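Hypothetical Membrane Spanning Protein (Bacillus cereus, PDB 2FB5) probably condenses two ATP molecules into cyclic di-AMP as one of three diadenylate cyclases of this bacterium, and is needed for efficient spore formation. Local coordinates at residues H92-V97 and S125-G130; V98-T103 and K177-I182; T166-A171 and V184-T189. All coordinates share one frame; numbering follows the deposited sequence.

Contact 1 of 3, residues H92-V97 and S125-G130; sequences HGALIV and SIFYPG
The water between 92-97 and 125-130 is the best-held polar atom: two backbone carbonyls grip it, Gly93 O at 2.6 Å and Phe127 O at 2.6 Å. It donates to both, but with more acceptors in reach than it has protons, it may not serve both carbonyls at all times. No direct hydrogen bond joins the segments; ring packing does the rest. Phe127, the first residue to leave helical geometry after helix 120-126, has CG anti to its own carbonyl carbon (chi1 -67°), which sends the ring along the start of strand 94-98. Ala94 CA covers one face, 3.9 Å from the centroid of the Phe127 ring, with Ala94 CB beside it, while Ile126 CG2 lies over the opposite face. The far tip, Phe127 CZ, lies 3.3 Å from Leu95 O, and Phe127 CE2 meets Ile96 CG1 at 3.8 Å where the two side chains cross obliquely. A second aromatic group closes the exposed end. Pro129 CD sits over the middle of the His92 imidazole, 3.4 Å from its centroid and only 6° off the normal, a nearly ideal CH-pi contact. The same imidazole turns its edge toward the face of Tyr128 in an offset edge-to-face pair, centroids of the His92 and Tyr128 rings 5.2 Å apart and planes at 71°. Pro129 sits in the angle between the two rings, its CD also over the Tyr128 face, toward the rim. Leu87 of helix 77-90 and Val138 of the neighbouring strand add to the apolar wall round Phe127. The contact joins the C-terminal end of helix 120-126 to the start of strand 94-98, central in the mixed sheet of the DisA-type nucleotide-binding domain.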
loop_
_atom_site.group_PDB
_atom_site.type_symbol
_atom_site.label_atom_id
_atom_site.label_comp_id
_atom_site.label_asym_id
_atom_site.label_seq_id
_atom_site.Cartn_x
_atom_site.Cartn_y
_atom_site.Cartn_z
ATOM N N HIS A 92 -0.005 34.253 -17.334
ATOM C CA HIS A 92 1.417 34.076 -17.625
ATOM C C HIS A 92 1.698 32.625 -17.948
ATOM O O HIS A 92 1.512 31.753 -17.086
ATOM C CB HIS A 92 2.288 34.480 -16.435
ATOM C CG HIS A 92 2.243 35.940 -16.107
ATOM N ND1 HIS A 92 2.749 36.453 -14.932
ATOM C CD2 HIS A 92 1.737 36.996 -16.790
ATOM C CE1 HIS A 92 2.572 37.763 -14.911
ATOM N NE2 HIS A 92 1.960 38.119 -16.028
ATOM N N GLY A 93 2.154 32.373 -19.175
ATOM C CA GLY A 93 2.511 31.028 -19.610
ATOM C C GLY A 93 3.517 30.399 -18.668
ATOM O O GLY A 93 4.442 31.067 -18.204
ATOM N N ALA A 94 3.312 29.123 -18.353
ATOM C CA ALA A 94 4.188 28.416 -17.434
ATOM C C ALA A 94 4.230 26.958 -17.810
ATOM O O ALA A 94 3.254 26.430 -18.327
ATOM C CB ALA A 94 3.702 28.571 -15.987
ATOM N N LEU A 95 5.358 26.314 -17.516
ATOM C CA LEU A 95 5.576 24.915 -17.840
ATOM C C LEU A 95 6.448 24.329 -16.733
ATOM O O LEU A 95 7.646 24.616 -16.678
ATOM C CB LEU A 95 6.276 24.802 -19.206
ATOM C CG LEU A 95 6.563 23.430 -19.804
ATOM C CD1 LEU A 95 5.284 22.666 -20.079
ATOM C CD2 LEU A 95 7.363 23.586 -21.117
ATOM N N ILE A 96 5.840 23.548 -15.838
ATOM C CA ILE A 96 6.532 23.038 -14.652
ATOM C C ILE A 96 6.540 21.518 -14.602
ATOM O O ILE A 96 5.497 20.885 -14.410
ATOM C CB ILE A 96 5.906 23.573 -13.328
ATOM C CG1 ILE A 96 5.916 25.114 -13.314
ATOM C CG2 ILE A 96 6.657 22.984 -12.133
ATOM C CD1 ILE A 96 5.278 25.775 -12.055
ATOM N N VAL A 97 7.726 20.943 -14.777
ATOM C CA VAL A 97 7.929 19.491 -14.728
ATOM C C VAL A 97 8.147 19.064 -13.274
ATOM O O VAL A 97 9.042 19.584 -12.603
ATOM C CB VAL A 97 9.185 19.087 -15.532
ATOM C CG1 VAL A 97 9.479 17.588 -15.381
ATOM C CG2 VAL A 97 9.019 19.441 -17.016
ATOM N N SER A 125 8.322 34.431 -10.437
ATOM C CA SER A 125 9.358 35.287 -10.986
ATOM C C SER A 125 9.944 34.674 -12.273
ATOM O O SER A 125 10.129 35.369 -13.281
ATOM C CB SER A 125 10.446 35.488 -9.929
ATOM O OG SER A 125 11.524 36.248 -10.434
ATOM N N ILE A 126 10.216 33.375 -12.242
ATOM C CA ILE A 126 10.771 32.669 -13.413
ATOM C C ILE A 126 9.890 32.833 -14.652
ATOM O O ILE A 126 10.402 33.011 -15.764
ATOM C CB ILE A 126 11.011 31.168 -13.109
ATOM C CG1 ILE A 126 12.210 31.025 -12.150
ATOM C CG2 ILE A 126 11.262 30.358 -14.424
ATOM C CD1 ILE A 126 12.304 29.662 -11.411
ATOM N N PHE A 127 8.570 32.776 -14.457
ATOM C CA PHE A 127 7.612 32.844 -15.569
ATOM C C PHE A 127 6.997 34.225 -15.814
ATOM O O PHE A 127 5.976 34.357 -16.522
ATOM C CB PHE A 127 6.516 31.787 -15.379
ATOM C CG PHE A 127 7.025 30.393 -15.495
ATOM C CD1 PHE A 127 7.479 29.919 -16.717
ATOM C CD2 PHE A 127 7.100 29.573 -14.388
ATOM C CE1 PHE A 127 7.976 28.625 -16.840
ATOM C CE2 PHE A 127 7.587 28.275 -14.508
ATOM C CZ PHE A 127 8.027 27.809 -15.748
ATOM N N TYR A 128 7.608 35.261 -15.241
ATOM C CA TYR A 128 7.171 36.622 -15.554
ATOM C C TYR A 128 7.484 36.930 -17.023
ATOM O O TYR A 128 8.612 36.761 -17.456
ATOM C CB TYR A 128 7.810 37.638 -14.616
ATOM C CG TYR A 128 7.057 38.936 -14.616
ATOM C CD1 TYR A 128 6.003 39.146 -13.731
ATOM C CD2 TYR A 128 7.373 39.944 -15.528
ATOM C CE1 TYR A 128 5.285 40.344 -13.735
ATOM C CE2 TYR A 128 6.666 41.137 -15.546
ATOM C CZ TYR A 128 5.624 41.326 -14.645
ATOM O OH TYR A 128 4.921 42.507 -14.663
ATOM N N PRO A 129 6.475 37.363 -17.805
ATOM C CA PRO A 129 6.692 37.490 -19.254
ATOM C C PRO A 129 7.799 38.476 -19.611
ATOM O O PRO A 129 7.937 39.529 -18.977
ATOM C CB PRO A 129 5.336 37.983 -19.791
ATOM C CG PRO A 129 4.349 37.684 -18.720
ATOM C CD PRO A 129 5.108 37.750 -17.412
ATOM N N GLY A 130 8.605 38.096 -20.591
ATOM C CA GLY A 130 9.696 38.936 -21.061
ATOM C C GLY A 130 11.045 38.704 -20.392
ATOM O O GLY A 130 12.064 39.123 -20.938
HETATM O O HOH W 1 5.694 33.293 -18.833
#

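Contact 2 of 3, residues V98-T103 and K177-I182; sequences VERNET and KSDALI
Asp179 and the Val98-Leu181 bridge form the tight side of this contact, Glu102 and its waters the loose one. Val98 and Leu181 are an antiparallel hydrogen-bonded pair: Val98 N reaches Leu181 O at 2.8 Å, almost along the C=O axis, and Leu181 N returns a bond of 3.2 Å to Val98 O. Beyond it the strands give way to loops, and Asp179 takes over. With CG in the crowded position between backbone N and carbonyl carbon (chi1 78°), its carboxylate grips two successive amides. Asp179 OD2 receives Asn101 N at 2.8 Å through its syn lone pair, and Asp179 OD1 receives Glu102 N at 2.9 Å from above the carboxylate plane. A water links Arg100 N, Glu102 O and Asp179 OD1. Arg100 bends at chi3 and lays NH1 on Asp179 O, 3.0 Å away and in the guanidinium plane; Asp179 OD2 lies well out of that plane, a long salt bridge of charges alone, and Arg100 NE is held by Tyr69 O. Outward the grip slackens. Glu102 OE1 makes just a weak bond to Asp179 N at 3.2 Å and shares a water with Lys177 O. It also lies 4.0 Å from Asp179 OD1, a like-charge approach that may raise the pKa of one acid. Ser178 OG accepts from Ala180 N in an ST turn and is hydrogen-bonded to Leu174 O of helix 166-175. Leu70 of helix 47-70 covers Val98 and Leu181, Tyr69 packs on Leu181, Ile182 faces helix 166-175, and Glu99 joins strand 137-141 by a backbone hydrogen bond with Val140 and a salt bridge to Lys141.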
loop_
_atom_site.group_PDB
_atom_site.type_symbol
_atom_site.label_atom_id
_atom_site.label_comp_id
_atom_site.label_asym_id
_atom_site.label_seq_id
_atom_site.Cartn_x
_atom_site.Cartn_y
_atom_site.Cartn_z
ATOM N N VAL A 98 7.339 18.129 -12.778
ATOM C CA VAL A 98 7.640 17.539 -11.486
ATOM C C VAL A 98 8.164 16.127 -11.697
ATOM O O VAL A 98 7.429 15.254 -12.156
ATOM C CB VAL A 98 6.427 17.532 -10.540
ATOM C CG1 VAL A 98 6.844 17.016 -9.172
ATOM C CG2 VAL A 98 5.830 18.935 -10.454
ATOM N N GLU A 99 9.445 15.931 -11.386
ATOM C CA GLU A 99 10.076 14.625 -11.462
ATOM C C GLU A 99 9.388 13.665 -10.509
ATOM O O GLU A 99 9.106 14.015 -9.345
ATOM C CB GLU A 99 11.564 14.710 -11.112
ATOM C CG GLU A 99 12.335 13.437 -11.438
ATOM C CD GLU A 99 13.848 13.598 -11.298
ATOM O OE1 GLU A 99 14.383 14.671 -11.652
ATOM O OE2 GLU A 99 14.501 12.641 -10.828
ATOM N N ARG A 100 9.099 12.468 -11.010
ATOM C CA ARG A 100 8.450 11.448 -10.183
ATOM C C ARG A 100 9.417 10.267 -9.977
ATOM O O ARG A 100 10.521 10.484 -9.465
ATOM C CB ARG A 100 7.030 11.098 -10.718
ATOM C CG ARG A 100 6.037 12.279 -10.525
ATOM C CD ARG A 100 4.654 12.068 -11.150
ATOM N NE ARG A 100 3.760 11.215 -10.362
ATOM C CZ ARG A 100 3.299 10.035 -10.773
ATOM N NH1 ARG A 100 3.653 9.557 -11.957
ATOM N NH2 ARG A 100 2.485 9.328 -10.005
ATOM N N ASN A 101 9.042 9.048 -10.352
ATOM C CA ASN A 101 9.928 7.908 -10.103
ATOM C C ASN A 101 11.103 7.800 -11.089
ATOM O O ASN A 101 12.148 7.235 -10.754
ATOM C CB ASN A 101 9.152 6.579 -10.037
ATOM C CG ASN A 101 10.038 5.404 -9.592
ATOM O OD1 ASN A 101 10.641 5.455 -8.524
ATOM N ND2 ASN A 101 10.158 4.368 -10.441
ATOM N N GLU A 102 10.944 8.339 -12.294
ATOM C CA GLU A 102 11.967 8.200 -13.325
ATOM C C GLU A 102 12.816 9.463 -13.504
ATOM O O GLU A 102 12.289 10.591 -13.513
ATOM C CB GLU A 102 11.332 7.768 -14.654
ATOM C CG GLU A 102 10.565 6.463 -14.537
ATOM C CD GLU A 102 9.666 6.150 -15.729
ATOM O OE1 GLU A 102 9.746 6.831 -16.778
ATOM O OE2 GLU A 102 8.863 5.201 -15.600
ATOM N N THR A 103 14.129 9.271 -13.637
ATOM C CA THR A 103 15.054 10.404 -13.808
ATOM C C THR A 103 14.965 10.961 -15.230
ATOM O O THR A 103 14.641 10.238 -16.174
ATOM C CB THR A 103 16.522 10.050 -13.426
ATOM O OG1 THR A 103 17.058 9.123 -14.372
ATOM C CG2 THR A 103 16.595 9.445 -12.010
ATOM N N LYS A 177 7.441 9.958 -22.487
ATOM C CA LYS A 177 8.745 9.303 -22.385
ATOM C C LYS A 177 9.155 9.017 -20.949
ATOM O O LYS A 177 10.203 8.422 -20.704
ATOM C CB LYS A 177 9.808 10.181 -23.043
ATOM C CG LYS A 177 9.551 10.481 -24.507
ATOM C CD LYS A 177 9.650 9.211 -25.336
ATOM C CE LYS A 177 9.358 9.506 -26.795
ATOM N NZ LYS A 177 9.615 8.308 -27.648
ATOM N N SER A 178 8.328 9.464 -20.008
ATOM C CA SER A 178 8.611 9.336 -18.581
ATOM C C SER A 178 7.333 9.378 -17.761
ATOM O O SER A 178 6.256 9.678 -18.276
ATOM C CB SER A 178 9.520 10.479 -18.134
ATOM O OG SER A 178 8.787 11.689 -18.091
ATOM N N ASP A 179 7.458 9.087 -16.473
ATOM C CA ASP A 179 6.334 9.173 -15.560
ATOM C C ASP A 179 6.249 10.568 -14.916
ATOM O O ASP A 179 5.519 10.769 -13.949
ATOM C CB ASP A 179 6.425 8.068 -14.485
ATOM C CG ASP A 179 7.436 8.387 -13.393
ATOM O OD1 ASP A 179 8.488 8.991 -13.702
ATOM O OD2 ASP A 179 7.190 8.028 -12.217
ATOM N N ALA A 180 6.987 11.540 -15.450
ATOM C CA ALA A 180 6.889 12.915 -14.911
ATOM C C ALA A 180 5.476 13.482 -15.058
ATOM O O ALA A 180 4.762 13.143 -15.995
ATOM C CB ALA A 180 7.896 13.842 -15.590
ATOM N N LEU A 181 5.069 14.337 -14.117
ATOM C CA LEU A 181 3.828 15.073 -14.271
ATOM C C LEU A 181 4.201 16.496 -14.672
ATOM O O LEU A 181 5.041 17.109 -14.024
ATOM C CB LEU A 181 3.024 15.063 -12.959
ATOM C CG LEU A 181 1.644 15.720 -13.026
ATOM C CD1 LEU A 181 0.689 14.991 -12.109
ATOM C CD2 LEU A 181 1.701 17.231 -12.669
ATOM N N ILE A 182 3.600 17.025 -15.728
ATOM C CA ILE A 182 3.989 18.364 -16.214
ATOM C C ILE A 182 2.806 19.332 -16.204
ATOM O O ILE A 182 1.847 19.156 -16.947
ATOM C CB ILE A 182 4.673 18.329 -17.624
ATOM C CG1 ILE A 182 5.837 17.326 -17.651
ATOM C CG2 ILE A 182 5.222 19.709 -18.014
ATOM C CD1 ILE A 182 5.454 15.931 -18.196
HETATM O O HOH W 2 9.734 11.425 -13.507
HETATM O O HOH W 3 11.761 7.538 -18.384
#

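Contact 3 of 3, residues T166-A171 and V184-T189; sequences TRHRAA and VVSEET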
loop_
_atom_site.group_PDB
_atom_site.type_symbol
_atom_site.label_atom_id
_atom_site.label_comp_id
_atom_site.label_asym_id
_atom_site.label_seq_id
_atom_site.Cartn_x
_atom_site.Cartn_y
_atom_site.Cartn_z
ATOM N N THR A 166 3.240 25.153 -28.249
ATOM C CA THR A 166 4.463 24.405 -27.959
ATOM C C THR A 166 4.621 24.047 -26.473
ATOM O O THR A 166 5.188 23.002 -26.159
ATOM C CB THR A 166 5.724 25.138 -28.478
ATOM O OG1 THR A 166 5.725 26.471 -27.971
ATOM C CG2 THR A 166 5.732 25.200 -30.002
ATOM N N ARG A 167 4.121 24.897 -25.572
ATOM C CA ARG A 167 4.121 24.589 -24.140
ATOM C C ARG A 167 3.371 23.295 -23.858
ATOM O O ARG A 167 3.867 22.409 -23.158
ATOM C CB ARG A 167 3.452 25.703 -23.330
ATOM C CG ARG A 167 4.391 26.546 -22.542
ATOM C CD ARG A 167 3.636 27.585 -21.732
ATOM N NE ARG A 167 4.445 28.794 -21.654
ATOM C CZ ARG A 167 4.296 29.836 -22.463
ATOM N NH1 ARG A 167 3.352 29.827 -23.393
ATOM N NH2 ARG A 167 5.082 30.889 -22.335
ATOM N N HIS A 168 2.161 23.201 -24.400
ATOM C CA HIS A 168 1.321 22.038 -24.174
ATOM C C HIS A 168 1.906 20.804 -24.849
ATOM O O HIS A 168 1.888 19.716 -24.282
ATOM C CB HIS A 168 -0.104 22.308 -24.653
ATOM C CG HIS A 168 -0.790 23.392 -23.884
ATOM N ND1 HIS A 168 -1.611 23.134 -22.806
ATOM C CD2 HIS A 168 -0.755 24.739 -24.018
ATOM C CE1 HIS A 168 -2.066 24.275 -22.319
ATOM N NE2 HIS A 168 -1.559 25.265 -23.035
ATOM N N ARG A 169 2.430 20.977 -26.057
ATOM C CA ARG A 169 3.053 19.857 -26.768
ATOM C C ARG A 169 4.317 19.337 -26.082
ATOM O O ARG A 169 4.634 18.157 -26.196
ATOM C CB ARG A 169 3.376 20.250 -28.209
ATOM C CG ARG A 169 2.160 20.531 -29.076
ATOM C CD ARG A 169 2.613 20.985 -30.473
ATOM N NE ARG A 169 3.404 19.939 -31.139
ATOM C CZ ARG A 169 4.347 20.160 -32.060
ATOM N NH1 ARG A 169 4.641 21.401 -32.447
ATOM N NH2 ARG A 169 5.006 19.136 -32.589
ATOM N N ALA A 170 5.041 20.217 -25.390
ATOM C CA ALA A 170 6.256 19.826 -24.659
ATOM C C ALA A 170 5.900 19.026 -23.407
ATOM O O ALA A 170 6.584 18.059 -23.056
ATOM C CB ALA A 170 7.073 21.058 -24.285
ATOM N N ALA A 171 4.832 19.453 -22.735
ATOM C CA ALA A 171 4.310 18.752 -21.583
ATOM C C ALA A 171 3.876 17.343 -21.974
ATOM O O ALA A 171 4.276 16.361 -21.347
ATOM C CB ALA A 171 3.142 19.521 -20.987
ATOM N N VAL A 184 0.965 22.925 -16.882
ATOM C CA VAL A 184 0.994 23.986 -17.889
ATOM C C VAL A 184 -0.001 25.082 -17.505
ATOM O O VAL A 184 -1.096 24.780 -17.030
ATOM C CB VAL A 184 0.625 23.453 -19.305
ATOM C CG1 VAL A 184 0.817 24.526 -20.356
ATOM C CG2 VAL A 184 1.466 22.246 -19.676
ATOM N N VAL A 185 0.403 26.343 -17.678
ATOM C CA VAL A 185 -0.516 27.490 -17.673
ATOM C C VAL A 185 -0.449 28.069 -19.079
ATOM O O VAL A 185 0.633 28.337 -19.602
ATOM C CB VAL A 185 -0.149 28.590 -16.628
ATOM C CG1 VAL A 185 -1.196 29.722 -16.624
ATOM C CG2 VAL A 185 -0.021 28.004 -15.232
ATOM N N SER A 186 -1.605 28.201 -19.718
ATOM C CA SER A 186 -1.670 28.818 -21.043
ATOM C C SER A 186 -1.512 30.334 -20.948
ATOM O O SER A 186 -2.196 30.985 -20.162
ATOM C CB SER A 186 -2.994 28.482 -21.732
ATOM O OG SER A 186 -3.167 29.298 -22.881
ATOM N N GLU A 187 -0.614 30.889 -21.749
ATOM C CA GLU A 187 -0.459 32.344 -21.850
ATOM C C GLU A 187 -1.639 33.018 -22.568
ATOM O O GLU A 187 -1.873 34.213 -22.397
ATOM C CB GLU A 187 0.858 32.713 -22.528
ATOM C CG GLU A 187 1.010 32.214 -23.961
ATOM C CD GLU A 187 2.325 32.638 -24.598
ATOM O OE1 GLU A 187 2.936 33.620 -24.127
ATOM O OE2 GLU A 187 2.749 31.989 -25.577
ATOM N N GLU A 188 -2.376 32.247 -23.368
ATOM C CA GLU A 188 -3.539 32.764 -24.093
ATOM C C GLU A 188 -4.774 32.934 -23.213
ATOM O O GLU A 188 -5.429 33.974 -23.259
ATOM C CB GLU A 188 -3.883 31.851 -25.266
ATOM C CG GLU A 188 -2.723 31.557 -26.192
ATOM C CD GLU A 188 -3.153 30.805 -27.436
ATOM O OE1 GLU A 188 -2.311 30.629 -28.343
ATOM O OE2 GLU A 188 -4.334 30.391 -27.511
ATOM N N THR A 189 -5.084 31.918 -22.407
ATOM C CA THR A 189 -6.346 31.870 -21.672
ATOM C C THR A 189 -6.186 31.771 -20.159
ATOM O O THR A 189 -7.150 31.971 -19.424
ATOM C CB THR A 189 -7.171 30.645 -22.094
ATOM O OG1 THR A 189 -6.484 29.456 -21.685
ATOM C CG2 THR A 189 -7.397 30.614 -23.609
HETATM O O HOH W 4 3.997 29.019 -26.743
HETATM O O HOH W 5 0.407 28.678 -23.985
#
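A salt bridge joins helix 166-175 to the turn after strand 181-185: Arg167 NH1 donates to Glu187 OE2 at 3.1 Å, with an N-H...O angle of 167°. The acceptor lies in the guanidinium plane, yet NH1 stands well above the carboxylate plane, the two groups being turned 80° apart. Arg167, His168 and Arg169 spell the RHR sequence that marks diadenylate cyclase domains. Next to the bridge, a water accepts a hydrogen bond from Arg167 NH1 and a weak one from Glu187 N. The turn holds itself by an ST motif, Ser186 OG accepting from Thr189 N at 3.3 Å. Inward the contact becomes apolar. The His168 ring lies across the end of the strand, Val184 CG1 over its face at 3.6 Å from the centroid of the His168 ring, while Ser186 CB meets the edge of that ring. Val184 has CG1 anti to its backbone N (chi1 -173°), so that its two methyls part: CG1 goes against the imidazole face and CG2 toward the next helical turn. Leu95 of strand 94-98 joins both elements from the side. Methyl meets methyl where Ala171 CB lies 3.5 Å from Val184 CG2, tighter than usual van der Waals contact.

Contact 1 uses strand 94-98, contact 3 its neighbour 181-185, and contact 2 bridges the two. Contacts 1 and 3 meet directly, Ala94 O accepting a probable hydrogen bond from Val185 N, with centres about 10 Å apart; contact 2 lies about 19 and 18 Å from their centres, where the strands give way to loops. Contact 1 is buried and relies on ring packing, with one water as its polar link. Contacts 2 and 3 are partly buried, with exposed acids, Glu102 and Glu187, at their edges. Contact 3 is apolar near the strand and ionic at its outer turn; contact 2 is the most polar, dominated by backbone amides and carboxylates. Ile182 ties it to Leu95 and Val97 of contact 1 and Ala171 of contact 3.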